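Local atomic coordinates of DNA helicase RecQ (Deinococcus radiodurans, PDB entry 4Q48), a protein that probably couples ATP hydrolysis to the unwinding of duplex DNA, moving 3'-5', as a RecQ-family helicase whose catalytic core is the piece modelled here. Residues A379-R382 with R383-L386; V385-Y389 with F390-L394. One frame throughout, in Å; residues are numbered along the deposited sequence.

Interaction 1: A379-R382 with R383-L386. With ZN (zinc ion), chain C.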
loop_
_atom_site.group_PDB
_atom_site.type_symbol
_atom_site.label_atom_id
_atom_site.label_comp_id
_atom_site.label_asym_id
_atom_site.label_seq_id
_atom_site.Cartn_x
_atom_site.Cartn_y
_atom_site.Cartn_z
ATOM N N ALA A 379 16.939 -8.896 6.450
ATOM C CA ALA A 379 18.200 -9.131 7.137
ATOM C C ALA A 379 18.603 -7.819 7.787
ATOM O O ALA A 379 19.401 -7.765 8.698
ATOM C CB ALA A 379 19.229 -9.616 6.176
ATOM N N THR A 380 17.957 -6.762 7.342
ATOM C CA THR A 380 18.102 -5.447 7.930
ATOM C C THR A 380 16.716 -4.964 8.298
ATOM O O THR A 380 15.734 -5.523 7.835
ATOM C CB THR A 380 18.790 -4.468 6.937
ATOM O OG1 THR A 380 18.094 -4.485 5.663
ATOM C CG2 THR A 380 20.232 -4.895 6.694
ATOM N N CYS A 381 16.654 -3.929 9.125
ATOM C CA CYS A 381 15.410 -3.303 9.624
ATOM C C CYS A 381 14.128 -3.626 8.860
ATOM O O CYS A 381 14.048 -3.349 7.657
ATOM C CB CYS A 381 15.615 -1.798 9.639
ATOM S SG CYS A 381 14.243 -0.812 10.284
ATOM N N ARG A 382 13.148 -4.236 9.531
ATOM C CA ARG A 382 11.877 -4.577 8.876
ATOM C C ARG A 382 11.123 -3.346 8.421
ATOM O O ARG A 382 10.482 -3.376 7.383
ATOM C CB ARG A 382 10.924 -5.324 9.793
ATOM C CG ARG A 382 11.495 -6.399 10.598
ATOM C CD ARG A 382 10.378 -7.287 10.986
ATOM N NE ARG A 382 10.322 -8.304 9.969
ATOM C CZ ARG A 382 11.034 -9.413 10.035
ATOM N NH1 ARG A 382 11.804 -9.636 11.097
ATOM N NH2 ARG A 382 10.956 -10.296 9.058
ATOM N N ARG A 383 11.160 -2.294 9.241
ATOM C CA ARG A 383 10.357 -1.104 9.006
ATOM C C ARG A 383 10.770 -0.471 7.679
ATOM O O ARG A 383 9.921 -0.206 6.839
ATOM C CB ARG A 383 10.507 -0.097 10.158
ATOM C CG ARG A 383 9.361 0.911 10.276
ATOM C CD ARG A 383 9.558 1.891 11.402
ATOM N NE ARG A 383 9.523 1.245 12.703
ATOM C CZ ARG A 383 8.428 1.138 13.450
ATOM N NH1 ARG A 383 7.289 1.649 13.006
ATOM N NH2 ARG A 383 8.472 0.534 14.644
ATOM N N GLN A 384 12.079 -0.323 7.464
ATOM C CA GLN A 384 12.597 0.181 6.199
ATOM C C GLN A 384 12.027 -0.593 5.013
ATOM O O GLN A 384 11.581 0.021 4.034
ATOM C CB GLN A 384 14.121 0.133 6.157
ATOM C CG GLN A 384 14.799 1.291 6.866
ATOM C CD GLN A 384 16.320 1.165 6.920
ATOM O OE1 GLN A 384 16.882 0.062 6.919
ATOM N NE2 GLN A 384 16.994 2.303 6.996
ATOM N N VAL A 385 12.011 -1.919 5.091
ATOM C CA VAL A 385 11.504 -2.723 3.983
ATOM C C VAL A 385 10.019 -2.505 3.765
ATOM O O VAL A 385 9.566 -2.409 2.625
ATOM C CB VAL A 385 11.771 -4.226 4.204
ATOM C CG1 VAL A 385 10.939 -5.095 3.248
ATOM C CG2 VAL A 385 13.271 -4.552 4.079
ATOM N N LEU A 386 9.266 -2.434 4.864
ATOM C CA LEU A 386 7.799 -2.264 4.839
ATOM C C LEU A 386 7.387 -0.945 4.208
ATOM O O LEU A 386 6.533 -0.908 3.328
ATOM C CB LEU A 386 7.220 -2.357 6.261
ATOM C CG LEU A 386 5.763 -1.955 6.528
ATOM C CD1 LEU A 386 4.805 -2.882 5.806
ATOM C CD2 LEU A 386 5.464 -2.006 7.997
HETATM ZN ZN ZN C . 14.059 -1.526 12.531
#
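An N-cap built from a zinc ligand starts helix 382-389 in the RecQ zinc-binding region: C381 caps the helix with the same sulfur that holds the metal. Its SG sits 2.4 Å from the zinc ion and also accepts the backbone N-H of Q384, with SG and N 3.6 Å apart, long as suits sulfur, yet nearly straight at 170°. The torsion explains how one atom does both jobs: SG stands anti to the backbone N of C381 (chi1 -177°), which places it beside the carbonyl carbon, on the side of the N-H groups that begin the helix. With C398, C401 and C404 completing the four-cysteine site, the sulfur is probably thiolate-like, and the N-H at the helix start would help to spread its charge.

Two side chains from the first turn close round the cysteine. R383 lays its CB 3.8 Å from C381 SG before the rest of its chain leads away, and Q384 brings OE1 to 3.5 Å from C381 CB, while its NE2 hydrogen-bonds, probably, to L394 O. One turn on, the regular helical pattern takes over, with L386 N donating to R382 O at 3.0 Å.

The two arginines tie this turn to its surroundings. The guanidinium of R382 pairs with D402 and meets the ring of Y375 in a cation-pi contact; that of R383 forms a salt bridge with D208 and binds the carbonyls of I212 and N400. Their side chains also touch strand 212-218, R382 on V216 and R383 on Y214, while V385 and L386 lean on Y375 of helix 359-376.

Interaction 2: V385-Y389 with F390-L394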
loop_
_atom_site.group_PDB
_atom_site.type_symbol
_atom_site.label_atom_id
_atom_site.label_comp_id
_atom_site.label_asym_id
_atom_site.label_seq_id
_atom_site.Cartn_x
_atom_site.Cartn_y
_atom_site.Cartn_z
ATOM N N VAL A 385 12.011 -1.919 5.091
ATOM C CA VAL A 385 11.504 -2.723 3.983
ATOM C C VAL A 385 10.019 -2.505 3.765
ATOM O O VAL A 385 9.566 -2.409 2.625
ATOM C CB VAL A 385 11.771 -4.226 4.204
ATOM C CG1 VAL A 385 10.939 -5.095 3.248
ATOM C CG2 VAL A 385 13.271 -4.552 4.079
ATOM N N LEU A 386 9.266 -2.434 4.864
ATOM C CA LEU A 386 7.799 -2.264 4.839
ATOM C C LEU A 386 7.387 -0.945 4.208
ATOM O O LEU A 386 6.533 -0.908 3.328
ATOM C CB LEU A 386 7.220 -2.357 6.261
ATOM C CG LEU A 386 5.763 -1.955 6.528
ATOM C CD1 LEU A 386 4.805 -2.882 5.806
ATOM C CD2 LEU A 386 5.464 -2.006 7.997
ATOM N N LEU A 387 8.049 0.126 4.635
ATOM C CA LEU A 387 7.721 1.475 4.215
ATOM C C LEU A 387 8.123 1.679 2.755
ATOM O O LEU A 387 7.447 2.405 2.013
ATOM C CB LEU A 387 8.402 2.483 5.147
ATOM C CG LEU A 387 7.848 2.454 6.597
ATOM C CD1 LEU A 387 8.532 3.452 7.499
ATOM C CD2 LEU A 387 6.354 2.689 6.635
ATOM N N HIS A 388 9.183 0.990 2.329
ATOM C CA HIS A 388 9.665 1.074 0.952
ATOM C C HIS A 388 8.610 0.573 -0.047
ATOM O O HIS A 388 8.460 1.105 -1.147
ATOM C CB HIS A 388 10.963 0.273 0.801
ATOM C CG HIS A 388 11.394 0.083 -0.624
ATOM N ND1 HIS A 388 12.111 1.037 -1.322
ATOM C CD2 HIS A 388 11.175 -0.933 -1.492
ATOM C CE1 HIS A 388 12.325 0.610 -2.553
ATOM N NE2 HIS A 388 11.768 -0.582 -2.683
ATOM N N TYR A 389 7.863 -0.444 0.351
ATOM C CA TYR A 389 6.794 -0.978 -0.482
ATOM C C TYR A 389 5.757 0.111 -0.806
ATOM O O TYR A 389 5.148 0.106 -1.869
ATOM C CB TYR A 389 6.131 -2.135 0.237
ATOM C CG TYR A 389 5.151 -2.948 -0.558
ATOM C CD1 TYR A 389 5.590 -3.940 -1.440
ATOM C CD2 TYR A 389 3.779 -2.730 -0.442
ATOM C CE1 TYR A 389 4.681 -4.707 -2.179
ATOM C CE2 TYR A 389 2.857 -3.499 -1.178
ATOM C CZ TYR A 389 3.317 -4.491 -2.033
ATOM O OH TYR A 389 2.418 -5.255 -2.754
ATOM N N PHE A 390 5.574 1.059 0.105
ATOM C CA PHE A 390 4.602 2.120 -0.114
ATOM C C PHE A 390 5.286 3.374 -0.664
ATOM O O PHE A 390 4.672 4.433 -0.744
ATOM C CB PHE A 390 3.846 2.452 1.194
ATOM C CG PHE A 390 3.052 1.311 1.731
ATOM C CD1 PHE A 390 1.824 0.973 1.176
ATOM C CD2 PHE A 390 3.554 0.531 2.758
ATOM C CE1 PHE A 390 1.096 -0.119 1.649
ATOM C CE2 PHE A 390 2.836 -0.564 3.247
ATOM C CZ PHE A 390 1.604 -0.889 2.690
ATOM N N GLY A 391 6.541 3.249 -1.072
ATOM C CA GLY A 391 7.230 4.369 -1.673
ATOM C C GLY A 391 7.874 5.335 -0.702
ATOM O O GLY A 391 8.384 6.377 -1.109
ATOM N N GLU A 392 7.854 5.012 0.584
ATOM C CA GLU A 392 8.539 5.837 1.573
ATOM C C GLU A 392 9.916 5.247 1.870
ATOM O O GLU A 392 10.037 4.040 2.068
ATOM C CB GLU A 392 7.721 5.943 2.858
ATOM C CG GLU A 392 8.432 6.645 4.003
ATOM C CD GLU A 392 7.489 6.968 5.158
ATOM O OE1 GLU A 392 6.312 6.564 5.088
ATOM O OE2 GLU A 392 7.927 7.600 6.142
ATOM N N GLU A 393 10.954 6.087 1.872
ATOM C CA GLU A 393 12.311 5.638 2.186
ATOM C C GLU A 393 12.726 6.168 3.556
ATOM O O GLU A 393 12.861 7.369 3.740
ATOM C CB GLU A 393 13.303 6.084 1.118
ATOM C CG GLU A 393 13.013 5.518 -0.293
ATOM C CD GLU A 393 12.979 3.969 -0.366
ATOM O OE1 GLU A 393 13.835 3.286 0.261
ATOM O OE2 GLU A 393 12.070 3.433 -1.056
ATOM N N LEU A 394 12.934 5.273 4.518
ATOM C CA LEU A 394 13.368 5.686 5.852
ATOM C C LEU A 394 14.888 5.586 5.943
ATOM O O LEU A 394 15.440 4.498 6.032
ATOM C CB LEU A 394 12.717 4.805 6.927
ATOM C CG LEU A 394 12.795 5.319 8.370
ATOM C CD1 LEU A 394 11.748 6.422 8.586
ATOM C CD2 LEU A 394 12.713 4.211 9.437
#
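H388, in the last turn of helix 382-389, and E393, in the loop that follows, lie side by side. From CB, which has E393 OE2 at 3.8 Å, the histidine runs with CG anti to its backbone N (chi1 169°), carrying the ring alongside the glutamate. CG comes within 3.4 Å of OE2, and ND1 is modelled as donor to that oxygen, at the edge of the ring; the ND1 to OE2 separation of 2.4 Å is implausibly short for a 2.8 Å structure, so the bond's length is doubtful. CE1, next round the ring, has E393 OE2 at 3.2 Å. Ring and carboxylate planes are turned 75° apart. A leucine in place of H388 would probably leave the E393 carboxylate without its imidazole partner and its bent chain freer to swing away.

The backbone next to this pair ends the helix in a Schellman motif. E392 N donates to L387 O at 3.0 Å and G391 N to H388 O at 2.9 Å, with G391 as the C-prime residue; its positive phi would press a CB against the preceding carbonyl oxygen. L387 O takes a second bond, from F390 N, and the two donors reach it from opposite faces of the carbonyl plane.

On another side of the turn, Y389 points its ring edge at the face of F390 in a T-shaped stack, centroids 5.6 Å apart and planes at 83°, with CD2 over the middle of the phenylalanine ring. L386 CD1 comes in at the edge of that same ring, 4.0 Å from CE2. F207 and Y321 also meet the F390 ring, while the hydroxyl of Y389 bonds to K368. L387 and E392 run side by side, and the E392 carboxylate is gripped by S206 OG and F207 N.

Interactions 1 and 2 hold the two ends of one short helix, 382-389, and share V385 and L386 between them. Interaction 1 is the buried one, its chemistry that of metal, sulfur and charged arginines; interaction 2 is only partly buried, with F390, L386 and L387 buried and E393 exposed. The start is capped by a side chain, the finish by backbone N-H groups and a glycine. The loop after the helix then runs back to the helix start: Q384 NE2 lies 2.9 Å from L394 O, a probable hydrogen bond joining the two contacts, and the L394 side chain approaches C398 and C381 of the zinc site.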